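Local coordinates for large ribosomal subunit protein uL10 (Thermotoga maritima, PDB 1ZAV) that forms part of the ribosomal stalk of the large subunit and probably plays a central role in the ribosome's interaction with GTP-bound translation factors, at residues 56-60 with 61-65; 122-126 with 127-131. All coordinates share one frame; numbering follows the deposited sequence.

Contact 1 (56-60 with 61-65); sequences RVVKN and TLLNL
Val58 and Leu62 meet methyl to methyl, with Val58 CG1 3.5 Å from Leu62 CD1. The same valine branch also reaches Leu63, its CG1 lying 3.8 Å from Leu63 CG, so one methyl touches two successive helix residues. Its place follows from the first torsion, which turns CG1 anti to the backbone N (chi1 -177°). Met15 of helix 5-19 packs against all three side chains, and Ile11 adds to the cover over Leu62. Replacing Leu63 with an alanine would probably open a gap beside Val58 CG1, Met15 and Leu79, where its isobutyl group now packs. Lys59 stands at the N-cap of helix 60-69, just after edge strand 53-58 of the antiparallel sheet. Its carbonyl O accepts Leu63 N at 3.1 Å, an almost straight bond (168°) lying in the carbonyl plane. Its side chain folds over the start of the helix, crossing Leu62 at about a right angle. Lys59 CG presses tightly on Leu62 CB at 3.4 Å, and bends at chi3 and chi4 bring Lys59 CE within 3.6 Å of Thr61 CB. The ammonium end gives a 2.7 Å hydrogen bond from Lys59 NZ to a water that also makes a long, weak hydrogen bond with Thr61 OG1. Asn60 continues the i to i+4 pattern: its backbone O takes Asn64 N at 2.8 Å, the donor close to the C=O axis. The Asn60 amide turns away toward weak hydrogen bonds with Gly81 and Thr83, while Asn64 OD1 is bonded to the Tyr75 hydroxyl.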
loop_
_atom_site.group_PDB
_atom_site.type_symbol
_atom_site.label_atom_id
_atom_site.label_comp_id
_atom_site.label_asym_id
_atom_site.label_seq_id
_atom_site.Cartn_x
_atom_site.Cartn_y
_atom_site.Cartn_z
ATOM N N ARG A 56 32.305 -9.378 -6.106
ATOM C CA ARG A 56 33.755 -9.414 -5.967
ATOM C C ARG A 56 34.267 -8.757 -4.689
ATOM O O ARG A 56 33.759 -7.718 -4.264
ATOM C CB ARG A 56 34.421 -8.713 -7.154
ATOM C CG ARG A 56 34.122 -9.306 -8.516
ATOM C CD ARG A 56 35.074 -8.732 -9.567
ATOM N NE ARG A 56 34.905 -7.292 -9.761
ATOM C CZ ARG A 56 35.697 -6.542 -10.525
ATOM N NH1 ARG A 56 36.721 -7.092 -11.169
ATOM N NH2 ARG A 56 35.462 -5.242 -10.661
ATOM N N VAL A 57 35.271 -9.378 -4.078
ATOM C CA VAL A 57 35.887 -8.824 -2.880
ATOM C C VAL A 57 36.824 -7.760 -3.427
ATOM O O VAL A 57 37.657 -8.049 -4.289
ATOM C CB VAL A 57 36.718 -9.875 -2.118
ATOM C CG1 VAL A 57 37.495 -9.199 -0.988
ATOM C CG2 VAL A 57 35.796 -10.956 -1.551
ATOM N N VAL A 58 36.678 -6.529 -2.947
ATOM C CA VAL A 58 37.513 -5.435 -3.430
ATOM C C VAL A 58 38.069 -4.574 -2.302
ATOM O O VAL A 58 37.346 -4.165 -1.391
ATOM C CB VAL A 58 36.729 -4.525 -4.401
ATOM C CG1 VAL A 58 37.648 -3.433 -4.951
ATOM C CG2 VAL A 58 36.151 -5.354 -5.534
ATOM N N LYS A 59 39.367 -4.309 -2.377
ATOM C CA LYS A 59 40.050 -3.486 -1.391
ATOM C C LYS A 59 39.331 -2.148 -1.212
ATOM O O LYS A 59 38.895 -1.529 -2.181
ATOM C CB LYS A 59 41.489 -3.243 -1.841
ATOM C CG LYS A 59 41.593 -2.723 -3.267
ATOM C CD LYS A 59 43.002 -2.272 -3.606
ATOM C CE LYS A 59 43.444 -1.119 -2.712
ATOM N NZ LYS A 59 43.670 -1.548 -1.299
ATOM N N ASN A 60 39.218 -1.711 0.037
ATOM C CA ASN A 60 38.552 -0.458 0.373
ATOM C C ASN A 60 39.070 0.757 -0.390
ATOM O O ASN A 60 38.290 1.515 -0.964
ATOM C CB ASN A 60 38.677 -0.194 1.875
ATOM C CG ASN A 60 37.943 -1.222 2.703
ATOM O OD1 ASN A 60 36.737 -1.404 2.551
ATOM N ND2 ASN A 60 38.669 -1.905 3.584
ATOM N N THR A 61 40.384 0.949 -0.385
ATOM C CA THR A 61 40.986 2.089 -1.064
ATOM C C THR A 61 40.483 2.207 -2.501
ATOM O O THR A 61 40.094 3.288 -2.936
ATOM C CB THR A 61 42.528 1.992 -1.053
ATOM O OG1 THR A 61 42.998 1.992 0.304
ATOM C CG2 THR A 61 43.147 3.179 -1.791
ATOM N N LEU A 62 40.485 1.093 -3.226
ATOM C CA LEU A 62 40.014 1.054 -4.612
ATOM C C LEU A 62 38.537 1.449 -4.688
ATOM O O LEU A 62 38.142 2.259 -5.528
ATOM C CB LEU A 62 40.181 -0.358 -5.177
ATOM C CG LEU A 62 40.190 -0.599 -6.691
ATOM C CD1 LEU A 62 40.252 -2.104 -6.922
ATOM C CD2 LEU A 62 38.961 -0.014 -7.368
ATOM N N LEU A 63 37.721 0.851 -3.823
ATOM C CA LEU A 63 36.294 1.153 -3.791
ATOM C C LEU A 63 36.060 2.637 -3.544
ATOM O O LEU A 63 35.261 3.277 -4.226
ATOM C CB LEU A 63 35.601 0.352 -2.686
ATOM C CG LEU A 63 35.363 -1.132 -2.967
ATOM C CD1 LEU A 63 34.592 -1.754 -1.813
ATOM C CD2 LEU A 63 34.584 -1.280 -4.262
ATOM N N ASN A 64 36.767 3.175 -2.556
ATOM C CA ASN A 64 36.633 4.576 -2.209
ATOM C C ASN A 64 36.882 5.491 -3.416
ATOM O O ASN A 64 36.028 6.292 -3.770
ATOM C CB ASN A 64 37.589 4.927 -1.068
ATOM C CG ASN A 64 37.072 6.070 -0.209
ATOM O OD1 ASN A 64 36.783 7.155 -0.711
ATOM N ND2 ASN A 64 36.952 5.827 1.092
ATOM N N LEU A 65 38.042 5.363 -4.054
ATOM C CA LEU A 65 38.345 6.208 -5.212
ATOM C C LEU A 65 37.352 6.018 -6.362
ATOM O O LEU A 65 36.983 6.980 -7.037
ATOM C CB LEU A 65 39.771 5.952 -5.717
ATOM C CG LEU A 65 40.948 6.348 -4.814
ATOM C CD1 LEU A 65 42.255 6.164 -5.577
ATOM C CD2 LEU A 65 40.811 7.795 -4.375
HETATM O O HOH W 1 44.374 -0.984 1.207
#

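Contact 2 (122-126 with 127-131); sequences KKFTA and EEVEN
The Phe124 ring meets Val129 at its edge: CG2 of the valine lies near the ring plane, 3.8 Å from Phe124 CE1. Leu24 and Leu26 of strand 24-28 and Leu119 of strand 114-119 also touch this buried side chain. The other flat group is the Glu128 carboxylate. Thr125 N donates to Glu128 OE2 at 2.7 Å in a fairly straight bond (159°), the donor meeting OE2 from above the carboxylate plane, 44° out of it. This is one half of a capping box, placed where strand 122-125 turns into helix 126-133; Glu128 N instead makes a weak backbone bond to Thr125 O. The glutamate reaches back because its chain is extended beyond CG, after a first torsion that sets CG anti to the carbonyl carbon (chi1 -55°). The Thr125 hydroxyl sits between two acids, with OG1 3.0 Å from both Glu127 OE2 and Glu128 OE2; which of the two its one proton favours is not settled. The Thr125 N-H and the start of the helix would probably favour the charged form of Glu128. Within the first turn, Val129 N bonds to Ala126 O at 3.0 Å, from above the carbonyl plane. The Val129 side chain packs on Val97 and Tyr101 of helix 94-106 and on Leu114 of strand 114-119. The other Glu128 oxygen, OE1, accepts a proton from a water at 2.7 Å, and the same water donates to Lys123 O.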
loop_
_atom_site.group_PDB
_atom_site.type_symbol
_atom_site.label_atom_id
_atom_site.label_comp_id
_atom_site.label_asym_id
_atom_site.label_seq_id
_atom_site.Cartn_x
_atom_site.Cartn_y
_atom_site.Cartn_z
ATOM N N LYS A 122 19.823 5.475 -4.883
ATOM C CA LYS A 122 19.352 5.811 -3.540
ATOM C C LYS A 122 20.111 5.002 -2.500
ATOM O O LYS A 122 20.246 3.792 -2.625
ATOM C CB LYS A 122 17.856 5.516 -3.407
ATOM C CG LYS A 122 16.964 6.299 -4.358
ATOM C CD LYS A 122 15.532 5.753 -4.365
ATOM C CE LYS A 122 14.895 5.803 -2.979
ATOM N NZ LYS A 122 13.486 5.310 -2.985
ATOM N N LYS A 123 20.598 5.675 -1.464
ATOM C CA LYS A 123 21.338 5.002 -0.406
ATOM C C LYS A 123 20.381 4.217 0.494
ATOM O O LYS A 123 19.292 4.691 0.799
ATOM C CB LYS A 123 22.093 6.040 0.432
ATOM C CG LYS A 123 22.881 5.469 1.594
ATOM C CD LYS A 123 23.595 6.569 2.367
ATOM C CE LYS A 123 24.464 5.986 3.463
ATOM N NZ LYS A 123 25.219 7.032 4.206
ATOM N N PHE A 124 20.771 3.011 0.889
ATOM C CA PHE A 124 19.941 2.223 1.801
ATOM C C PHE A 124 20.853 1.658 2.879
ATOM O O PHE A 124 22.036 1.399 2.629
ATOM C CB PHE A 124 19.168 1.110 1.067
ATOM C CG PHE A 124 20.036 0.044 0.444
ATOM C CD1 PHE A 124 20.468 -1.050 1.186
ATOM C CD2 PHE A 124 20.381 0.116 -0.903
ATOM C CE1 PHE A 124 21.227 -2.058 0.601
ATOM C CE2 PHE A 124 21.140 -0.885 -1.498
ATOM C CZ PHE A 124 21.564 -1.978 -0.743
ATOM N N THR A 125 20.316 1.498 4.088
ATOM C CA THR A 125 21.100 0.996 5.204
ATOM C C THR A 125 20.980 -0.510 5.364
ATOM O O THR A 125 20.158 -1.149 4.711
ATOM C CB THR A 125 20.660 1.651 6.526
ATOM O OG1 THR A 125 19.282 1.344 6.760
ATOM C CG2 THR A 125 20.835 3.167 6.454
ATOM N N ALA A 126 21.805 -1.060 6.252
ATOM C CA ALA A 126 21.818 -2.493 6.524
ATOM C C ALA A 126 20.433 -3.023 6.892
ATOM O O ALA A 126 20.006 -4.064 6.387
ATOM C CB ALA A 126 22.809 -2.795 7.638
ATOM N N GLU A 127 19.733 -2.299 7.761
ATOM C CA GLU A 127 18.399 -2.701 8.200
ATOM C C GLU A 127 17.414 -2.740 7.040
ATOM O O GLU A 127 16.463 -3.520 7.052
ATOM C CB GLU A 127 17.866 -1.739 9.270
ATOM C CG GLU A 127 18.749 -1.595 10.496
ATOM C CD GLU A 127 19.979 -0.737 10.244
ATOM O OE1 GLU A 127 20.763 -0.523 11.195
ATOM O OE2 GLU A 127 20.163 -0.273 9.099
ATOM N N GLU A 128 17.648 -1.900 6.036
ATOM C CA GLU A 128 16.763 -1.841 4.883
ATOM C C GLU A 128 16.980 -2.991 3.898
ATOM O O GLU A 128 16.168 -3.191 3.000
ATOM C CB GLU A 128 16.928 -0.497 4.154
ATOM C CG GLU A 128 16.729 0.730 5.043
ATOM C CD GLU A 128 16.890 2.044 4.284
ATOM O OE1 GLU A 128 15.969 2.417 3.526
ATOM O OE2 GLU A 128 17.940 2.700 4.440
ATOM N N VAL A 129 18.066 -3.743 4.057
ATOM C CA VAL A 129 18.334 -4.858 3.150
ATOM C C VAL A 129 17.172 -5.850 3.204
ATOM O O VAL A 129 16.680 -6.301 2.167
ATOM C CB VAL A 129 19.648 -5.594 3.520
ATOM C CG1 VAL A 129 19.860 -6.781 2.588
ATOM C CG2 VAL A 129 20.821 -4.637 3.425
ATOM N N GLU A 130 16.730 -6.174 4.415
ATOM C CA GLU A 130 15.617 -7.103 4.601
ATOM C C GLU A 130 14.377 -6.632 3.837
ATOM O O GLU A 130 13.655 -7.436 3.249
ATOM C CB GLU A 130 15.272 -7.227 6.088
ATOM C CG GLU A 130 14.150 -8.218 6.372
ATOM C CD GLU A 130 13.709 -8.222 7.829
ATOM O OE1 GLU A 130 12.809 -9.019 8.169
ATOM O OE2 GLU A 130 14.255 -7.428 8.628
ATOM N N ASN A 131 14.130 -5.325 3.850
ATOM C CA ASN A 131 12.972 -4.765 3.158
ATOM C C ASN A 131 13.025 -5.129 1.677
ATOM O O ASN A 131 12.068 -5.665 1.111
ATOM C CB ASN A 131 12.945 -3.237 3.298
ATOM C CG ASN A 131 12.796 -2.778 4.741
ATOM O OD1 ASN A 131 12.842 -1.578 5.028
ATOM N ND2 ASN A 131 12.611 -3.726 5.656
HETATM O O HOH W 2 16.647 3.472 1.134
HETATM O O HOH W 3 18.277 -5.965 7.071
#

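In the fold
From the N terminus, helix 5-19 and strand 24-28 come first, then helix 35-49 leads to strand 53-58, one outer strand of the antiparallel sheet. Contact 1 closes the tight turn from that strand into helix 60-69 and packs it on helix 5-19. Strand 83-88 follows, and later contact 2 turns strand 122-125, the opposite edge of the sheet within this chain, into helix 126-133 and sets it against helix 94-106 and strand 114-119. The two are in series, neither nesting nor crossing. The centres of contacts 1 and 2 lie about 20 Å apart. After contact 2 comes the long helix 138-176, which lies in the region that binds L7/L12 dimers.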